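Local coordinates for dimethylsulfoniopropionate lyase (Roseovarius nubinhibens, PDB 4B29), which probably cleaves dimethylsulfoniopropionate to release dimethyl sulfide, as a zinc-binding enzyme of the DddQ cupin family, at residues R25-H30 / A93-W98; D37-L42 / L201-G206. All coordinates share one frame; numbering follows the deposited sequence.

Contact 1 of 2, residues R25-H30 / A93-W98; sequences RAALTH and APHVEW. With PO4 (phosphate ion), chain C; PO4 (phosphate ion), chain D.
Leu28 reaches from its helix into the loop at His95 and Val96. Its CB points toward that loop; CG lies anti to the carbonyl carbon (chi1 -62°), and chi2 of -169° then spreads the two methyls over His95 and Val96. CD1 lies 3.9 Å from the backbone O of His95, while CD2 packs 3.6 Å from CG1 of Val96 and also touches His95 CB. A forked apolar chain suits this place, since one methyl meets main chain and the other a beta-branched neighbour. The residue before it, the small Ala27, lets the His95 ring come close, its CB 3.7 Å from His95 CD2 in an oblique approach.

At the exposed helix start, Arg25 bends at chi3 and binds the chain C phosphate edge-on, NE to O3 at 3.0 Å and NH2 to O2 at 2.9 Å. Arg25 N bonds to O3 of the chain D phosphate; both ions probably come from the crystallisation liquor.

The contact sets the first turns of helix 24-41 against the loop that follows helix 83-92. Leu28 also touches Ala92 of that helix and Trp57 of the edge strand 56-57, while both Leu28 and Val96 touch His126.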
ATOM      1  N   ARG A  25       2.643   4.437  19.100  1.00 17.00           N
ATOM      2  CA  ARG A  25       3.264   5.679  18.622  1.00 16.70           C
ATOM      3  C   ARG A  25       4.719   5.474  18.178  1.00 16.65           C
ATOM      4  O   ARG A  25       5.167   5.982  17.135  1.00 16.49           O
ATOM      5  CB  ARG A  25       3.112   6.799  19.695  1.00 15.32           C
ATOM      6  CG  ARG A  25       3.623   8.144  19.246  1.00 17.12           C
ATOM      7  CD  ARG A  25       3.710   9.168  20.449  1.00 14.75           C
ATOM      8  NE  ARG A  25       2.387   9.431  21.051  1.00 15.28           N
ATOM      9  CZ  ARG A  25       1.831  10.664  21.088  1.00 13.75           C
ATOM     10  NH1 ARG A  25       2.440  11.694  20.482  1.00 13.33           N
ATOM     11  NH2 ARG A  25       0.661  10.839  21.708  1.00 13.64           N
ATOM     12  N   ALA A  26       5.476   4.694  18.945  1.00 15.79           N
ATOM     13  CA  ALA A  26       6.864   4.517  18.605  1.00 16.10           C
ATOM     14  C   ALA A  26       7.016   3.677  17.303  1.00 15.32           C
ATOM     15  O   ALA A  26       7.868   3.980  16.481  1.00 16.45           O
ATOM     16  CB  ALA A  26       7.610   3.790  19.790  1.00 16.90           C
ATOM     17  N   ALA A  27       6.203   2.645  17.189  1.00 15.84           N
ATOM     18  CA  ALA A  27       6.277   1.689  16.035  1.00 15.40           C
ATOM     19  C   ALA A  27       5.869   2.483  14.772  1.00 15.59           C
ATOM     20  O   ALA A  27       6.505   2.337  13.729  1.00 14.87           O
ATOM     21  CB  ALA A  27       5.358   0.526  16.231  1.00 16.39           C
ATOM     22  N   LEU A  28       4.825   3.316  14.882  1.00 13.98           N
ATOM     23  CA  LEU A  28       4.368   4.075  13.684  1.00 13.45           C
ATOM     24  C   LEU A  28       5.326   5.178  13.335  1.00 13.86           C
ATOM     25  O   LEU A  28       5.499   5.505  12.157  1.00 12.55           O
ATOM     26  CB  LEU A  28       2.952   4.629  13.862  1.00 13.30           C
ATOM     27  CG  LEU A  28       1.899   3.499  14.050  1.00 18.55           C
ATOM     28  CD1 LEU A  28       0.525   4.029  13.967  1.00 24.48           C
ATOM     29  CD2 LEU A  28       2.057   2.305  13.163  1.00 28.67           C
ATOM     30  N   THR A  29       5.969   5.786  14.343  1.00 13.13           N
ATOM     31  CA  THR A  29       6.965   6.817  14.068  1.00 14.18           C
ATOM     32  C   THR A  29       8.195   6.211  13.377  1.00 14.84           C
ATOM     33  O   THR A  29       8.738   6.787  12.450  1.00 15.05           O
ATOM     34  CB  THR A  29       7.319   7.594  15.365  1.00 15.36           C
ATOM     35  OG1 THR A  29       6.100   8.198  15.822  1.00 16.84           O
ATOM     36  CG2 THR A  29       8.365   8.682  15.068  1.00 18.35           C
ATOM     37  N   HIS A  30       8.588   5.002  13.821  1.00 13.87           N
ATOM     38  CA  HIS A  30       9.711   4.331  13.206  1.00 15.50           C
ATOM     39  C   HIS A  30       9.329   3.967  11.744  1.00 13.94           C
ATOM     40  O   HIS A  30      10.164   4.131  10.827  1.00 14.34           O
ATOM     41  CB  HIS A  30      10.086   3.087  14.018  1.00 16.55           C
ATOM     42  CG  HIS A  30      11.107   2.231  13.335  1.00 22.09           C
ATOM     43  ND1 HIS A  30      12.446   2.572  13.281  1.00 27.49           N
ATOM     44  CD2 HIS A  30      10.983   1.057  12.662  1.00 25.82           C
ATOM     45  CE1 HIS A  30      13.107   1.633  12.612  1.00 28.45           C
ATOM     46  NE2 HIS A  30      12.242   0.711  12.219  1.00 25.25           N
ATOM     47  N   ALA A  93       2.145  -3.612  12.244  1.00 15.29           N
ATOM     48  CA  ALA A  93       0.873  -4.232  11.916  1.00 16.53           C
ATOM     49  C   ALA A  93      -0.157  -4.282  13.053  1.00 17.32           C
ATOM     50  O   ALA A  93      -1.328  -4.102  12.796  1.00 16.36           O
ATOM     51  CB  ALA A  93       1.076  -5.630  11.266  1.00 17.75           C
ATOM     52  N   PRO A  94       0.279  -4.556  14.305  1.00 17.47           N
ATOM     53  CA  PRO A  94      -0.722  -4.603  15.399  1.00 18.12           C
ATOM     54  C   PRO A  94      -1.193  -3.240  15.881  1.00 18.49           C
ATOM     55  O   PRO A  94      -2.006  -3.161  16.809  1.00 18.14           O
ATOM     56  CB  PRO A  94       0.049  -5.270  16.572  1.00 19.67           C
ATOM     57  CG  PRO A  94       1.270  -5.878  15.973  1.00 21.39           C
ATOM     58  CD  PRO A  94       1.606  -5.038  14.733  1.00 18.26           C
ATOM     59  N   HIS A  95      -0.710  -2.183  15.233  1.00 17.38           N
ATOM     60  CA  HIS A  95      -0.934  -0.800  15.712  1.00 16.69           C
ATOM     61  C   HIS A  95      -1.648   0.055  14.694  1.00 16.78           C
ATOM     62  O   HIS A  95      -2.013   1.192  15.015  1.00 17.27           O
ATOM     63  CB  HIS A  95       0.396  -0.148  16.019  1.00 16.90           C
ATOM     64  CG  HIS A  95       1.160  -0.861  17.086  1.00 19.35           C
ATOM     65  ND1 HIS A  95       0.690  -0.958  18.385  1.00 19.33           N
ATOM     66  CD2 HIS A  95       2.332  -1.531  17.049  1.00 19.24           C
ATOM     67  CE1 HIS A  95       1.553  -1.663  19.104  1.00 23.32           C
ATOM     68  NE2 HIS A  95       2.566  -2.010  18.323  1.00 21.81           N
ATOM     69  N   VAL A  96      -1.844  -0.458  13.484  1.00 15.78           N
ATOM     70  CA  VAL A  96      -2.476   0.371  12.447  1.00 16.15           C
ATOM     71  C   VAL A  96      -3.946   0.124  12.320  1.00 16.15           C
ATOM     72  O   VAL A  96      -4.484  -0.906  12.779  1.00 17.17           O
ATOM     73  CB  VAL A  96      -1.793   0.202  11.053  1.00 15.08           C
ATOM     74  CG1 VAL A  96      -0.315   0.604  11.108  1.00 15.15           C
ATOM     75  CG2 VAL A  96      -1.960  -1.229  10.541  1.00 16.42           C
ATOM     76  N   GLU A  97      -4.639   1.059  11.659  1.00 15.42           N
ATOM     77  CA  GLU A  97      -6.037   0.921  11.367  1.00 16.01           C
ATOM     78  C   GLU A  97      -6.236   0.211  10.013  1.00 16.89           C
ATOM     79  O   GLU A  97      -6.243   0.846   8.941  1.00 14.89           O
ATOM     80  CB  GLU A  97      -6.734   2.319  11.374  1.00 16.86           C
ATOM     81  CG  GLU A  97      -8.190   2.178  11.008  1.00 19.85           C
ATOM     82  CD  GLU A  97      -8.823   3.539  10.777  1.00 29.38           C
ATOM     83  OE1 GLU A  97      -8.982   4.283  11.768  1.00 28.24           O
ATOM     84  OE2 GLU A  97      -9.142   3.856   9.619  1.00 29.75           O
ATOM     85  N   TRP A  98      -6.412  -1.117  10.047  1.00 15.78           N
ATOM     86  CA  TRP A  98      -6.610  -1.897   8.821  1.00 16.78           C
ATOM     87  C   TRP A  98      -7.998  -1.695   8.285  1.00 17.96           C
ATOM     88  O   TRP A  98      -8.990  -1.610   9.065  1.00 18.76           O
ATOM     89  CB  TRP A  98      -6.356  -3.410   9.070  1.00 15.51           C
ATOM     90  CG  TRP A  98      -4.967  -3.706   9.333  1.00 14.54           C
ATOM     91  CD1 TRP A  98      -4.369  -3.868  10.561  1.00 13.92           C
ATOM     92  CD2 TRP A  98      -3.943  -3.901   8.352  1.00 15.07           C
ATOM     93  NE1 TRP A  98      -3.017  -4.117  10.389  1.00 15.32           N
ATOM     94  CE2 TRP A  98      -2.750  -4.161   9.038  1.00 16.39           C
ATOM     95  CE3 TRP A  98      -3.927  -3.835   6.930  1.00 13.91           C
ATOM     96  CZ2 TRP A  98      -1.521  -4.360   8.377  1.00 16.14           C
ATOM     97  CZ3 TRP A  98      -2.713  -4.071   6.256  1.00 14.61           C
ATOM     98  CH2 TRP A  98      -1.531  -4.327   6.966  1.00 15.20           C
TER
HETATM   99  P   PO4 C1198      -0.536   7.388  22.843  1.00 23.42           P
HETATM  100  O1  PO4 C1198      -0.625   6.311  23.926  1.00 25.32           O
HETATM  101  O2  PO4 C1198      -0.309   8.744  23.395  1.00 23.83           O
HETATM  102  O3  PO4 C1198       0.692   7.124  21.989  1.00 27.40           O
HETATM  103  O4  PO4 C1198      -1.867   7.368  22.146  1.00 22.77           O
HETATM  104  P   PO4 D1199      -0.004   3.386  21.938  0.80 36.41           P
HETATM  105  O1  PO4 D1199       0.698   2.054  22.059  0.80 35.34           O
HETATM  106  O2  PO4 D1199      -0.479   3.735  23.354  0.80 35.26           O
HETATM  107  O3  PO4 D1199       0.878   4.498  21.352  0.80 30.49           O
HETATM  108  O4  PO4 D1199      -1.248   3.288  21.071  0.80 37.22           O

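Contact 2 of 2, residues D37-L42 / L201-G206; sequences DWHEAL and LVLWRG
Two flat side chains of helix 24-41, Trp38 and His39, meet two leucines of strand 198-205. The indole of Trp38 carries Leu42 CD1 over one face, 3.4 Å above the plane and offset toward the rim; Leu201 comes in obliquely, its CD2 4.1 Å from Trp38 CD1. The imidazole of His39 is met at its edge, where Leu203 CD1 lies in the ring plane, 3.9 Å from His39 CD2.

The side chains approach differently in the two pairs: those of Trp38 and Leu201 run antiparallel alongside each other, whereas Leu203 lies nearly perpendicular to His39. In His39, CG is anti to the backbone N (chi1 178°), and this extension brings the ring to the strand although its CB does not point there. Leu201 and Leu203, two residues apart, lie on the same face of the strand, the one toward the helix, while Val202 between them points away and packs on Glu154, a zinc ligand.

All four touching residues are buried, and the contact between them is purely van der Waals. Two of the ring nitrogens find partners elsewhere: Trp38 NE1 bonds to Ser157 OG, and His39 NE2 to the backbone O of Ala49. Tryptophan and histidine therefore suit this place by offering carbon to the leucines and nitrogen to other partners. Phe45 of helix 43-48 adds to the apolar layer by touching both leucines. The chemistry implies a division of labour: apolar burial and van der Waals contact join helix and sheet, while the outside hydrogen bonds probably help fix how the rings are turned.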
ATOM      1  N   ASP A  37      12.579   7.482   4.251  1.00 12.21           N
ATOM      2  CA  ASP A  37      13.878   7.081   3.695  1.00 12.42           C
ATOM      3  C   ASP A  37      13.646   6.379   2.331  1.00 12.11           C
ATOM      4  O   ASP A  37      14.434   6.593   1.388  1.00 13.18           O
ATOM      5  CB  ASP A  37      14.561   6.061   4.620  1.00 13.80           C
ATOM      6  CG  ASP A  37      15.146   6.698   5.907  1.00 18.24           C
ATOM      7  OD1 ASP A  37      15.308   7.935   5.973  1.00 19.38           O
ATOM      8  OD2 ASP A  37      15.467   5.892   6.817  1.00 20.89           O
ATOM      9  N   TRP A  38      12.605   5.557   2.290  1.00 11.57           N
ATOM     10  CA  TRP A  38      12.219   4.812   1.047  1.00 11.03           C
ATOM     11  C   TRP A  38      11.878   5.832  -0.045  1.00 11.89           C
ATOM     12  O   TRP A  38      12.388   5.761  -1.172  1.00 11.37           O
ATOM     13  CB  TRP A  38      11.052   3.938   1.390  1.00 11.69           C
ATOM     14  CG  TRP A  38      10.449   3.096   0.293  1.00 11.58           C
ATOM     15  CD1 TRP A  38       9.216   3.286  -0.299  1.00 10.79           C
ATOM     16  CD2 TRP A  38      10.964   1.864  -0.230  1.00 12.28           C
ATOM     17  NE1 TRP A  38       8.934   2.217  -1.159  1.00 11.41           N
ATOM     18  CE2 TRP A  38       9.998   1.348  -1.124  1.00 12.20           C
ATOM     19  CE3 TRP A  38      12.146   1.129   0.006  1.00 14.58           C
ATOM     20  CZ2 TRP A  38      10.178   0.143  -1.810  1.00 13.11           C
ATOM     21  CZ3 TRP A  38      12.324  -0.083  -0.685  1.00 15.41           C
ATOM     22  CH2 TRP A  38      11.342  -0.536  -1.587  1.00 12.63           C
ATOM     23  N   HIS A  39      11.021   6.814   0.293  1.00 10.86           N
ATOM     24  CA  HIS A  39      10.705   7.844  -0.676  1.00 11.25           C
ATOM     25  C   HIS A  39      11.932   8.581  -1.199  1.00 11.43           C
ATOM     26  O   HIS A  39      12.073   8.772  -2.400  1.00 12.47           O
ATOM     27  CB  HIS A  39       9.692   8.819  -0.026  1.00 10.61           C
ATOM     28  CG  HIS A  39       9.305   9.975  -0.890  1.00 10.41           C
ATOM     29  ND1 HIS A  39      10.037  11.139  -0.951  1.00 14.18           N
ATOM     30  CD2 HIS A  39       8.188  10.178  -1.628  1.00 12.81           C
ATOM     31  CE1 HIS A  39       9.435  11.983  -1.777  1.00 14.21           C
ATOM     32  NE2 HIS A  39       8.326  11.418  -2.206  1.00 12.63           N
ATOM     33  N   GLU A  40      12.843   8.966  -0.289  1.00 11.53           N
ATOM     34  CA  GLU A  40      14.039   9.730  -0.635  0.50 13.24           C
ATOM     35  C   GLU A  40      14.907   8.903  -1.574  1.00 12.93           C
ATOM     36  O   GLU A  40      15.565   9.442  -2.458  1.00 13.29           O
ATOM     37  CB  GLU A  40      14.878  10.031   0.633  0.50 13.66           C
ATOM     38  CG  GLU A  40      16.182  10.772   0.273  0.50 19.76           C
ATOM     39  CD  GLU A  40      16.841  11.498   1.437  0.50 28.64           C
ATOM     40  OE1 GLU A  40      16.778  11.000   2.583  0.50 31.79           O
ATOM     41  OE2 GLU A  40      17.440  12.573   1.194  0.50 33.70           O
ATOM     42  N   ALA A  41      14.929   7.593  -1.325  1.00 12.41           N
ATOM     43  CA  ALA A  41      15.814   6.696  -2.098  1.00 12.73           C
ATOM     44  C   ALA A  41      15.259   6.343  -3.489  1.00 14.08           C
ATOM     45  O   ALA A  41      16.022   5.780  -4.298  1.00 14.23           O
ATOM     46  CB  ALA A  41      16.063   5.399  -1.323  1.00 14.29           C
ATOM     47  N   LEU A  42      13.971   6.613  -3.742  1.00 12.07           N
ATOM     48  CA  LEU A  42      13.323   6.213  -5.033  1.00 11.19           C
ATOM     49  C   LEU A  42      13.105   7.463  -5.915  1.00 12.44           C
ATOM     50  O   LEU A  42      12.172   8.249  -5.660  1.00 11.25           O
ATOM     51  CB  LEU A  42      11.976   5.517  -4.789  1.00 11.43           C
ATOM     52  CG  LEU A  42      12.053   4.115  -4.190  1.00 12.51           C
ATOM     53  CD1 LEU A  42      10.674   3.629  -3.812  1.00 14.33           C
ATOM     54  CD2 LEU A  42      12.640   3.148  -5.224  1.00 15.13           C
ATOM     55  N   LEU A 201       3.736  -0.114  -0.921  1.00  9.56           N
ATOM     56  CA  LEU A 201       3.606   1.216  -0.305  1.00  9.24           C
ATOM     57  C   LEU A 201       3.352   2.160  -1.491  1.00  9.62           C
ATOM     58  O   LEU A 201       4.101   2.142  -2.492  1.00 10.15           O
ATOM     59  CB  LEU A 201       4.868   1.571   0.510  1.00  9.12           C
ATOM     60  CG  LEU A 201       4.655   2.917   1.244  1.00 10.82           C
ATOM     61  CD1 LEU A 201       5.327   2.902   2.643  1.00 12.86           C
ATOM     62  CD2 LEU A 201       5.246   4.024   0.374  1.00  9.89           C
ATOM     63  N   VAL A 202       2.286   2.955  -1.398  1.00  9.18           N
ATOM     64  CA  VAL A 202       1.734   3.598  -2.612  1.00  9.56           C
ATOM     65  C   VAL A 202       1.514   5.084  -2.327  1.00  9.64           C
ATOM     66  O   VAL A 202       1.051   5.436  -1.247  1.00 10.67           O
ATOM     67  CB  VAL A 202       0.384   2.946  -2.922  1.00 10.88           C
ATOM     68  CG1 VAL A 202      -0.330   3.618  -4.113  1.00 13.07           C
ATOM     69  CG2 VAL A 202       0.601   1.427  -3.186  1.00 12.24           C
ATOM     70  N   LEU A 203       1.872   5.916  -3.286  1.00  8.51           N
ATOM     71  CA  LEU A 203       1.562   7.360  -3.179  1.00  9.36           C
ATOM     72  C   LEU A 203       0.362   7.708  -4.069  1.00  9.32           C
ATOM     73  O   LEU A 203       0.115   7.072  -5.141  1.00  9.95           O
ATOM     74  CB  LEU A 203       2.719   8.203  -3.709  1.00  9.02           C
ATOM     75  CG  LEU A 203       4.147   7.922  -3.149  1.00  9.43           C
ATOM     76  CD1 LEU A 203       5.133   8.920  -3.670  1.00 10.07           C
ATOM     77  CD2 LEU A 203       4.099   7.962  -1.588  1.00 11.03           C
ATOM     78  N   TRP A 204      -0.353   8.782  -3.667  1.00  8.74           N
ATOM     79  CA  TRP A 204      -1.518   9.228  -4.457  1.00  9.17           C
ATOM     80  C   TRP A 204      -1.443  10.728  -4.616  1.00  9.49           C
ATOM     81  O   TRP A 204      -0.928  11.429  -3.713  1.00 10.39           O
ATOM     82  CB  TRP A 204      -2.835   8.956  -3.687  1.00  8.99           C
ATOM     83  CG  TRP A 204      -3.082   7.555  -3.223  1.00  9.23           C
ATOM     84  CD1 TRP A 204      -2.338   6.791  -2.291  1.00  9.72           C
ATOM     85  CD2 TRP A 204      -4.067   6.684  -3.740  1.00 10.97           C
ATOM     86  NE1 TRP A 204      -2.910   5.551  -2.166  1.00 10.27           N
ATOM     87  CE2 TRP A 204      -3.967   5.459  -3.041  1.00 11.91           C
ATOM     88  CE3 TRP A 204      -5.073   6.837  -4.707  1.00 12.24           C
ATOM     89  CZ2 TRP A 204      -4.819   4.364  -3.297  1.00 13.49           C
ATOM     90  CZ3 TRP A 204      -5.950   5.723  -4.956  1.00 13.09           C
ATOM     91  CH2 TRP A 204      -5.820   4.535  -4.241  1.00 13.00           C
ATOM     92  N   ARG A 205      -1.902  11.217  -5.766  1.00  8.05           N
ATOM     93  CA  ARG A 205      -1.965  12.663  -5.961  1.00  9.08           C
ATOM     94  C   ARG A 205      -3.055  13.048  -6.948  1.00 10.20           C
ATOM     95  O   ARG A 205      -3.640  12.183  -7.639  1.00 10.47           O
ATOM     96  CB  ARG A 205      -0.626  13.228  -6.451  1.00  9.45           C
ATOM     97  CG  ARG A 205      -0.440  12.955  -7.971  1.00  8.38           C
ATOM     98  CD  ARG A 205       1.001  13.312  -8.381  1.00 10.49           C
ATOM     99  NE  ARG A 205       1.116  13.112  -9.857  1.00 10.99           N
ATOM    100  CZ  ARG A 205       2.196  13.417 -10.561  1.00 13.60           C
ATOM    101  NH1 ARG A 205       3.317  13.880  -9.976  1.00 13.02           N
ATOM    102  NH2 ARG A 205       2.175  13.238 -11.902  1.00 16.21           N
ATOM    103  N   GLY A 206      -3.340  14.354  -6.994  1.00 10.86           N
ATOM    104  CA  GLY A 206      -4.148  14.858  -8.143  1.00 11.03           C
ATOM    105  C   GLY A 206      -5.607  15.086  -7.791  1.00 13.15           C
ATOM    106  O   GLY A 206      -6.029  14.971  -6.624  1.00 12.35           O
TER

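From the N terminus, helix 24-41 supplies the first segment of both contacts: 25-30 near its start and 37-42 at its end. The chain then runs through helices 43-48, 67-73 and 83-92 before 93-98 returns to the early turns, closing the mostly helical loop of contact 1. Contact 2 closes later, after most of the beta strands, when 201-206 meets the end of the helix. Because the segments alternate along the chain, the two loops cross. Their centres lie about 18 Å apart, and the contacts do not touch. One helix is thereby joined by contact 1 to the loop that follows helix 83-92 and by contact 2 to the mixed cupin sheet.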